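Local coordinates for uncharacterized hypothetical protein (Parabacteroides merdae, PDB 4EI0) that is of unknown function, belongs to the DUF4466 family and folds largely into antiparallel beta-sheets, at residues S14-D19 with V131-G136; S58-A63 with P117-G122; I193-A198 with H207-S212. One frame throughout, in Å; residues are numbered along the deposited sequence.

Contact 1 of 3, residues S14-D19 with V131-G136; sequences SALSND and VKASNG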
loop_
_atom_site.group_PDB
_atom_site.type_symbol
_atom_site.label_atom_id
_atom_site.label_comp_id
_atom_site.label_asym_id
_atom_site.label_seq_id
_atom_site.Cartn_x
_atom_site.Cartn_y
_atom_site.Cartn_z
ATOM N N SER B 14 -0.964 -7.190 -18.546
ATOM C CA SER B 14 -0.622 -8.581 -18.206
ATOM C C SER B 14 0.879 -8.861 -18.371
ATOM O O SER B 14 1.310 -9.869 -18.919
ATOM C CB SER B 14 -1.483 -9.549 -18.988
ATOM O OG SER B 14 -1.655 -9.114 -20.336
ATOM N N ALA B 15 1.667 -7.926 -17.864
ATOM C CA ALA B 15 3.128 -7.951 -17.928
ATOM C C ALA B 15 3.616 -6.789 -17.032
ATOM O O ALA B 15 2.816 -5.978 -16.565
ATOM C CB ALA B 15 3.624 -7.748 -19.370
ATOM N N LEU B 16 4.919 -6.723 -16.814
ATOM C CA LEU B 16 5.555 -5.574 -16.146
ATOM C C LEU B 16 5.155 -4.304 -16.802
ATOM O O LEU B 16 5.203 -4.197 -18.023
ATOM C CB LEU B 16 7.075 -5.692 -16.251
ATOM C CG LEU B 16 7.860 -4.631 -15.486
ATOM C CD1 LEU B 16 7.365 -4.508 -14.037
ATOM C CD2 LEU B 16 9.317 -5.074 -15.531
ATOM N N SER B 17 4.691 -3.346 -16.016
ATOM C CA SER B 17 4.356 -2.044 -16.536
ATOM C C SER B 17 4.848 -0.911 -15.604
ATOM O O SER B 17 5.230 -1.148 -14.449
ATOM C CB SER B 17 2.864 -1.964 -16.713
ATOM O OG SER B 17 2.291 -1.889 -15.436
ATOM N N ASN B 18 4.836 0.319 -16.116
ATOM C CA ASN B 18 5.338 1.461 -15.332
ATOM C C ASN B 18 4.642 2.764 -15.688
ATOM O O ASN B 18 4.037 2.877 -16.734
ATOM C CB ASN B 18 6.876 1.545 -15.391
ATOM C CG ASN B 18 7.478 1.951 -16.778
ATOM O OD1 ASN B 18 8.696 2.128 -16.889
ATOM N ND2 ASN B 18 6.664 2.132 -17.778
ATOM N N ASP B 19 4.724 3.730 -14.793
ATOM C CA ASP B 19 4.196 5.063 -15.011
ATOM C C ASP B 19 4.947 6.007 -14.096
ATOM O O ASP B 19 5.394 5.592 -13.054
ATOM C CB ASP B 19 2.722 5.115 -14.647
ATOM C CG ASP B 19 2.091 6.459 -15.007
ATOM O OD1 ASP B 19 2.151 6.855 -16.173
ATOM O OD2 ASP B 19 1.568 7.145 -14.123
ATOM N N VAL B 131 12.663 -0.200 -15.378
ATOM C CA VAL B 131 12.394 -1.206 -14.360
ATOM C C VAL B 131 12.672 -2.610 -14.937
ATOM O O VAL B 131 12.439 -2.842 -16.114
ATOM C CB VAL B 131 10.928 -1.113 -13.814
ATOM C CG1 VAL B 131 9.899 -1.187 -14.947
ATOM C CG2 VAL B 131 10.657 -2.170 -12.743
ATOM N N LYS B 132 13.161 -3.511 -14.098
ATOM C CA LYS B 132 13.302 -4.935 -14.411
ATOM C C LYS B 132 12.505 -5.774 -13.396
ATOM O O LYS B 132 12.525 -5.465 -12.218
ATOM C CB LYS B 132 14.780 -5.358 -14.316
ATOM C CG LYS B 132 15.725 -4.697 -15.336
ATOM C CD LYS B 132 17.165 -5.225 -15.150
ATOM C CE LYS B 132 18.279 -4.301 -15.615
ATOM N NZ LYS B 132 18.866 -4.587 -16.954
ATOM N N ALA B 133 11.862 -6.849 -13.857
ATOM C CA ALA B 133 11.225 -7.856 -12.996
ATOM C C ALA B 133 11.868 -9.251 -13.107
ATOM O O ALA B 133 12.621 -9.545 -14.037
ATOM C CB ALA B 133 9.747 -7.971 -13.352
ATOM N N SER B 134 11.486 -10.148 -12.206
ATOM C CA SER B 134 12.168 -11.444 -12.074
ATOM C C SER B 134 11.829 -12.460 -13.183
ATOM O O SER B 134 12.409 -13.524 -13.205
ATOM C CB SER B 134 11.884 -12.055 -10.712
ATOM O OG SER B 134 10.498 -12.345 -10.585
ATOM N N ASN B 135 10.877 -12.138 -14.059
ATOM C CA ASN B 135 10.603 -12.952 -15.242
ATOM C C ASN B 135 11.393 -12.472 -16.455
ATOM O O ASN B 135 11.118 -12.896 -17.548
ATOM C CB ASN B 135 9.093 -12.961 -15.573
ATOM C CG ASN B 135 8.550 -11.577 -15.816
ATOM O OD1 ASN B 135 9.252 -10.586 -15.575
ATOM N ND2 ASN B 135 7.278 -11.491 -16.232
ATOM N N GLY B 136 12.364 -11.576 -16.257
ATOM C CA GLY B 136 13.164 -11.053 -17.355
ATOM C C GLY B 136 12.456 -9.981 -18.155
ATOM O O GLY B 136 12.983 -9.509 -19.136
#
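L16 and N18 meet V131 and A133 between the two facing antiparallel sheets of the N-terminal half, a layout consistent with a beta-sandwich. Strand 17-22 is an outer strand of one sheet. Strand 124-133 belongs to the other and lies next to its outer strand 138-147. The backbones stay apart: the CA atoms of L16 and A133 are 6.9 Å from each other, and those of N18 and V131 are 7.6 Å apart. Side chains fill the gap. L16 has CG anti to its backbone N (chi1 -175°), and from CG the CD2 branch reaches the other strand. L16 CD2 lies 3.7 Å from A133 CB and 3.5 Å from A133 N. The L16 and V131 side chains approach tip to tip, with L16 CD2 4.0 Å from V131 CG1. I44 covers L16 and A133 as well. N18 runs past V131 in the opposite direction, its OD1 4.0 Å from V131 CG1. Its amide is held elsewhere: OD1 bonds to the hydroxyl of Y40 in its own sheet, and ND2 to the carbonyl of E140 in the facing one. After A133 the chain makes a type I turn, closed by G136 N to A133 O at 3.0 Å. Across the contact the side chains meet mainly through apolar carbons, so shape and burial hold these residues together, while the N18 amide ties the two sheets through polar bonds at its flank.

Contact 2 of 3, residues S58-A63 with P117-G122; sequences SSIAGA and PEEARG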
loop_
_atom_site.group_PDB
_atom_site.type_symbol
_atom_site.label_atom_id
_atom_site.label_comp_id
_atom_site.label_asym_id
_atom_site.label_seq_id
_atom_site.Cartn_x
_atom_site.Cartn_y
_atom_site.Cartn_z
ATOM N N SER B 58 19.398 10.534 -16.190
ATOM C CA SER B 58 19.130 11.956 -16.494
ATOM C C SER B 58 20.020 12.418 -17.624
ATOM O O SER B 58 21.072 11.830 -17.858
ATOM C CB SER B 58 19.427 12.856 -15.289
ATOM O OG SER B 58 20.765 12.715 -14.913
ATOM N N SER B 59 19.622 13.496 -18.291
ATOM C CA SER B 59 20.365 13.977 -19.460
ATOM C C SER B 59 21.576 14.823 -19.024
ATOM O O SER B 59 22.480 14.983 -19.783
ATOM C CB SER B 59 19.453 14.778 -20.403
ATOM O OG SER B 59 18.937 15.890 -19.740
ATOM N N ILE B 60 21.551 15.362 -17.819
ATOM C CA ILE B 60 22.687 16.052 -17.229
ATOM C C ILE B 60 22.797 15.443 -15.826
ATOM O O ILE B 60 21.812 15.372 -15.063
ATOM C CB ILE B 60 22.452 17.568 -17.128
ATOM C CG1 ILE B 60 22.343 18.230 -18.517
ATOM C CG2 ILE B 60 23.575 18.200 -16.359
ATOM C CD1 ILE B 60 21.837 19.661 -18.452
ATOM N N ALA B 61 23.997 15.011 -15.468
ATOM C CA ALA B 61 24.198 14.303 -14.221
ATOM C C ALA B 61 23.766 15.139 -13.045
ATOM O O ALA B 61 24.134 16.296 -12.948
ATOM C CB ALA B 61 25.674 13.946 -14.080
ATOM N N GLY B 62 23.038 14.552 -12.114
ATOM C CA GLY B 62 22.554 15.309 -10.975
ATOM C C GLY B 62 23.661 15.659 -9.995
ATOM O O GLY B 62 24.668 14.985 -9.987
ATOM N N ALA B 63 23.471 16.675 -9.146
ATOM C CA ALA B 63 24.438 16.961 -8.075
ATOM C C ALA B 63 24.399 15.843 -7.038
ATOM O O ALA B 63 23.430 15.065 -6.963
ATOM C CB ALA B 63 24.140 18.310 -7.378
ATOM N N PRO B 117 22.075 20.453 -10.855
ATOM C CA PRO B 117 23.500 20.792 -10.708
ATOM C C PRO B 117 23.761 22.129 -11.391
ATOM O O PRO B 117 22.983 22.522 -12.262
ATOM C CB PRO B 117 24.185 19.690 -11.490
ATOM C CG PRO B 117 23.229 19.474 -12.661
ATOM C CD PRO B 117 21.869 19.581 -12.038
ATOM N N GLU B 118 24.833 22.811 -10.993
ATOM C CA GLU B 118 25.262 24.070 -11.633
ATOM C C GLU B 118 25.319 23.952 -13.149
ATOM O O GLU B 118 24.928 24.868 -13.856
ATOM C CB GLU B 118 26.634 24.499 -11.087
ATOM C CG GLU B 118 27.231 25.760 -11.737
ATOM C CD GLU B 118 26.303 26.969 -11.586
ATOM O OE1 GLU B 118 25.615 27.094 -10.566
ATOM O OE2 GLU B 118 26.217 27.776 -12.503
ATOM N N GLU B 119 25.817 22.837 -13.660
ATOM C CA GLU B 119 25.923 22.700 -15.114
ATOM C C GLU B 119 24.564 22.675 -15.846
ATOM O O GLU B 119 24.538 22.823 -17.057
ATOM C CB GLU B 119 26.828 21.503 -15.493
ATOM C CG GLU B 119 26.158 20.189 -15.818
ATOM C CD GLU B 119 27.038 19.267 -16.675
ATOM O OE1 GLU B 119 27.141 19.498 -17.898
ATOM O OE2 GLU B 119 27.609 18.289 -16.149
ATOM N N ALA B 120 23.440 22.483 -15.130
ATOM C CA ALA B 120 22.112 22.492 -15.767
ATOM C C ALA B 120 21.535 23.914 -15.863
ATOM O O ALA B 120 20.497 24.080 -16.475
ATOM C CB ALA B 120 21.131 21.584 -15.047
ATOM N N ARG B 121 22.205 24.924 -15.288
ATOM C CA ARG B 121 21.620 26.293 -15.181
ATOM C C ARG B 121 21.232 26.794 -16.550
ATOM O O ARG B 121 22.010 26.687 -17.495
ATOM C CB ARG B 121 22.618 27.287 -14.564
ATOM C CG ARG B 121 22.059 28.669 -14.305
ATOM C CD ARG B 121 23.110 29.653 -13.838
ATOM N NE ARG B 121 23.668 29.231 -12.558
ATOM C CZ ARG B 121 23.088 29.412 -11.376
ATOM N NH1 ARG B 121 21.968 30.114 -11.234
ATOM N NH2 ARG B 121 23.642 28.910 -10.317
ATOM N N GLY B 122 20.018 27.309 -16.673
ATOM C CA GLY B 122 19.533 27.731 -17.968
ATOM C C GLY B 122 19.353 26.675 -19.028
ATOM O O GLY B 122 19.090 27.053 -20.142
HETATM O O HOH W 1 26.219 17.693 -13.578
#
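The E119 carboxylate presents one face to I60, whose CG2 lies over it, 3.6 Å from E119 CD. A second flat group, the R121 guanidinium, has E118 at its edge and in its plane. R121 grips E118 side-on: NH2 meets OE1 at 2.7 Å and NE meets OE2 at 2.9 Å, the latter bond nearly straight (176°). R121 NH2 also forms a salt bridge with D152. The I60 and E119 side chains cross obliquely, and I60 CG2 comes within 3.3 Å of E119 CG. This is short for two carbons, and the exact position of the E119 side chain may be uncertain. The other branch of I60 ends in CD1, 4.0 Å from A120 CB. P117 sets its ring carbon CG 3.3 Å from A61 O. A61 O also accepts a bond from a water at 2.6 Å, and that water donates to E119 OE2 as well, bridging the two segments. Residues 118-120 form a short 3-10 turn. Both segments belong to connections that pass from one N-terminal sheet to the other, 51-58 to 67-75 and 107-115 to 124-133, consistent with crossover loops at the end of a beta-sandwich.

Contact 3 of 3, residues I193-A198 with H207-S212; sequences IDIMYA and HAFYTS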
loop_
_atom_site.group_PDB
_atom_site.type_symbol
_atom_site.label_atom_id
_atom_site.label_comp_id
_atom_site.label_asym_id
_atom_site.label_seq_id
_atom_site.Cartn_x
_atom_site.Cartn_y
_atom_site.Cartn_z
ATOM N N ILE B 193 29.619 46.147 -2.482
ATOM C CA ILE B 193 28.400 46.375 -1.731
ATOM C C ILE B 193 27.431 47.160 -2.585
ATOM O O ILE B 193 27.769 48.233 -3.108
ATOM C CB ILE B 193 28.616 47.133 -0.410
ATOM C CG1 ILE B 193 29.686 46.440 0.438
ATOM C CG2 ILE B 193 27.271 47.209 0.360
ATOM C CD1 ILE B 193 29.541 44.963 0.582
ATOM N N ASP B 194 26.210 46.623 -2.669
ATOM C CA ASP B 194 25.123 47.206 -3.419
ATOM C C ASP B 194 24.123 47.955 -2.544
ATOM O O ASP B 194 23.604 49.006 -2.950
ATOM C CB ASP B 194 24.475 46.081 -4.276
ATOM C CG ASP B 194 25.482 45.513 -5.261
ATOM O OD1 ASP B 194 26.071 46.364 -5.975
ATOM O OD2 ASP B 194 25.757 44.284 -5.276
ATOM N N ILE B 195 23.894 47.461 -1.346
ATOM C CA ILE B 195 22.899 48.051 -0.450
ATOM C C ILE B 195 23.444 48.008 0.966
ATOM O O ILE B 195 24.035 46.998 1.378
ATOM C CB ILE B 195 21.539 47.267 -0.505
ATOM C CG1 ILE B 195 20.827 47.506 -1.846
ATOM C CG2 ILE B 195 20.614 47.726 0.603
ATOM C CD1 ILE B 195 19.586 46.674 -2.093
HETATM N N MSE B 196 23.252 49.097 1.700
HETATM C CA MSE B 196 23.509 49.123 3.129
HETATM C C MSE B 196 22.181 49.168 3.857
HETATM O O MSE B 196 21.365 50.073 3.626
HETATM C CB MSE B 196 24.345 50.323 3.538
HETATM C CG MSE B 196 24.583 50.392 5.063
HETATM SE SE MSE B 196 25.687 51.879 5.533
HETATM C CE MSE B 196 26.009 51.515 7.465
ATOM N N TYR B 197 21.972 48.180 4.716
ATOM C CA TYR B 197 20.841 48.186 5.636
ATOM C C TYR B 197 21.182 48.980 6.869
ATOM O O TYR B 197 22.311 48.937 7.343
ATOM C CB TYR B 197 20.528 46.770 6.038
ATOM C CG TYR B 197 19.678 46.689 7.244
ATOM C CD1 TYR B 197 18.293 46.804 7.130
ATOM C CD2 TYR B 197 20.228 46.507 8.496
ATOM C CE1 TYR B 197 17.474 46.743 8.231
ATOM C CE2 TYR B 197 19.407 46.449 9.630
ATOM C CZ TYR B 197 18.029 46.568 9.489
ATOM O OH TYR B 197 17.191 46.468 10.560
ATOM N N ALA B 198 20.199 49.701 7.390
ATOM C CA ALA B 198 20.294 50.316 8.693
ATOM C C ALA B 198 18.913 50.321 9.330
ATOM O O ALA B 198 17.940 50.508 8.633
ATOM C CB ALA B 198 20.770 51.735 8.543
ATOM N N HIS B 207 13.361 50.323 9.396
ATOM C CA HIS B 207 14.256 49.456 8.624
ATOM C C HIS B 207 14.466 50.035 7.235
ATOM O O HIS B 207 13.527 50.203 6.515
ATOM C CB HIS B 207 13.655 48.078 8.533
ATOM C CG HIS B 207 13.485 47.378 9.880
ATOM N ND1 HIS B 207 14.507 46.819 10.539
ATOM C CD2 HIS B 207 12.351 47.114 10.634
ATOM C CE1 HIS B 207 14.063 46.243 11.656
ATOM N NE2 HIS B 207 12.738 46.417 11.714
ATOM N N ALA B 208 15.703 50.357 6.853
ATOM C CA ALA B 208 15.987 51.106 5.638
ATOM C C ALA B 208 17.037 50.423 4.792
ATOM O O ALA B 208 17.888 49.690 5.325
ATOM C CB ALA B 208 16.418 52.527 5.973
ATOM N N PHE B 209 16.955 50.620 3.476
ATOM C CA PHE B 209 18.000 50.200 2.533
ATOM C C PHE B 209 18.513 51.468 1.880
ATOM O O PHE B 209 17.741 52.297 1.372
ATOM C CB PHE B 209 17.499 49.310 1.412
ATOM C CG PHE B 209 17.208 47.877 1.789
ATOM C CD1 PHE B 209 17.652 47.297 2.968
ATOM C CD2 PHE B 209 16.525 47.070 0.877
ATOM C CE1 PHE B 209 17.395 45.949 3.244
ATOM C CE2 PHE B 209 16.237 45.745 1.154
ATOM C CZ PHE B 209 16.702 45.168 2.337
ATOM N N TYR B 210 19.828 51.642 1.903
ATOM C CA TYR B 210 20.470 52.801 1.314
ATOM C C TYR B 210 21.500 52.362 0.301
ATOM O O TYR B 210 21.958 51.241 0.316
ATOM C CB TYR B 210 21.177 53.606 2.375
ATOM C CG TYR B 210 20.299 54.048 3.479
ATOM C CD1 TYR B 210 19.258 54.935 3.233
ATOM C CD2 TYR B 210 20.506 53.624 4.788
ATOM C CE1 TYR B 210 18.466 55.398 4.253
ATOM C CE2 TYR B 210 19.708 54.100 5.833
ATOM C CZ TYR B 210 18.694 54.993 5.552
ATOM O OH TYR B 210 17.859 55.481 6.556
ATOM N N THR B 211 21.887 53.287 -0.551
ATOM C CA THR B 211 22.820 53.041 -1.630
ATOM C C THR B 211 23.701 54.302 -1.798
ATOM O O THR B 211 23.526 55.260 -1.058
ATOM C CB THR B 211 22.046 52.705 -2.914
ATOM O OG1 THR B 211 22.909 51.964 -3.784
ATOM C CG2 THR B 211 21.548 53.981 -3.612
ATOM N N SER B 212 24.649 54.310 -2.742
ATOM C CA SER B 212 25.668 55.378 -2.809
ATOM C C SER B 212 25.068 56.779 -2.855
ATOM O O SER B 212 25.590 57.694 -2.245
ATOM C CB SER B 212 26.595 55.201 -4.019
ATOM O OG SER B 212 25.876 55.437 -5.220
#
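Y197 OH and H207 ND1 are hydrogen-bonded at 2.7 Å; either could be the donor. The two side chains lie side by side and point the same way. Their rings meet rim to rim, with planes 24° apart, and ND1 sits in the plane of the tyrosine ring at its edge. Backbone bonds join the strands in two reciprocal pairs. M196 N donates to Y210 O at 2.9 Å, and Y210 N returns a bond to M196 O at 2.8 Å. A198 N gives a longer bond to A208 O at 3.1 Å, while A208 N donates to A198 O at 2.9 Å. Y197 and F209 form the non-hydrogen-bonded pair between them. This is a beta-hairpin of strands 195-199 and 207-210, antiparallel at 159°, in the middle of a C-terminal sheet. D194 and I195 both face L166 on the neighbouring strand 165-167, a classic beta bulge. The packing differs on the two faces. On the face of Y197 and F209, the rings meet at their rims, Y197 CD1 4.1 Å from F209 CE1. I195 CG2 presses on the base of the F209 side chain, 3.6 Å from its CB. F209 then continues onto V293 and I295 of strand 289-299, in another sheet. On the face of M196, A198, A208 and Y210, the A198 methyl meets the edge of the Y210 ring, CB to CE2 3.8 Å. The hydroxyl of Y210 bonds to the carbonyl of Y218, and T222 also covers A198.

Contacts 1 and 2 both belong to the N-terminal pair of sheets. Their centres are 29 Å apart and their nearest atoms about 13 Å. Along the chain, contact 2 is nested inside the loop closed by contact 1. Contact 3 comes later in the sequence, in the C-terminal half. It lies 60 Å from contact 1, centre to centre, on the opposite side of the chain's centre. Contact 2 lies between them in the elongated molecule: its centre is 35 Å from that of contact 3, with nearest atoms about 16 Å apart. None of the three touches another. No active site or ligand is known to relate them.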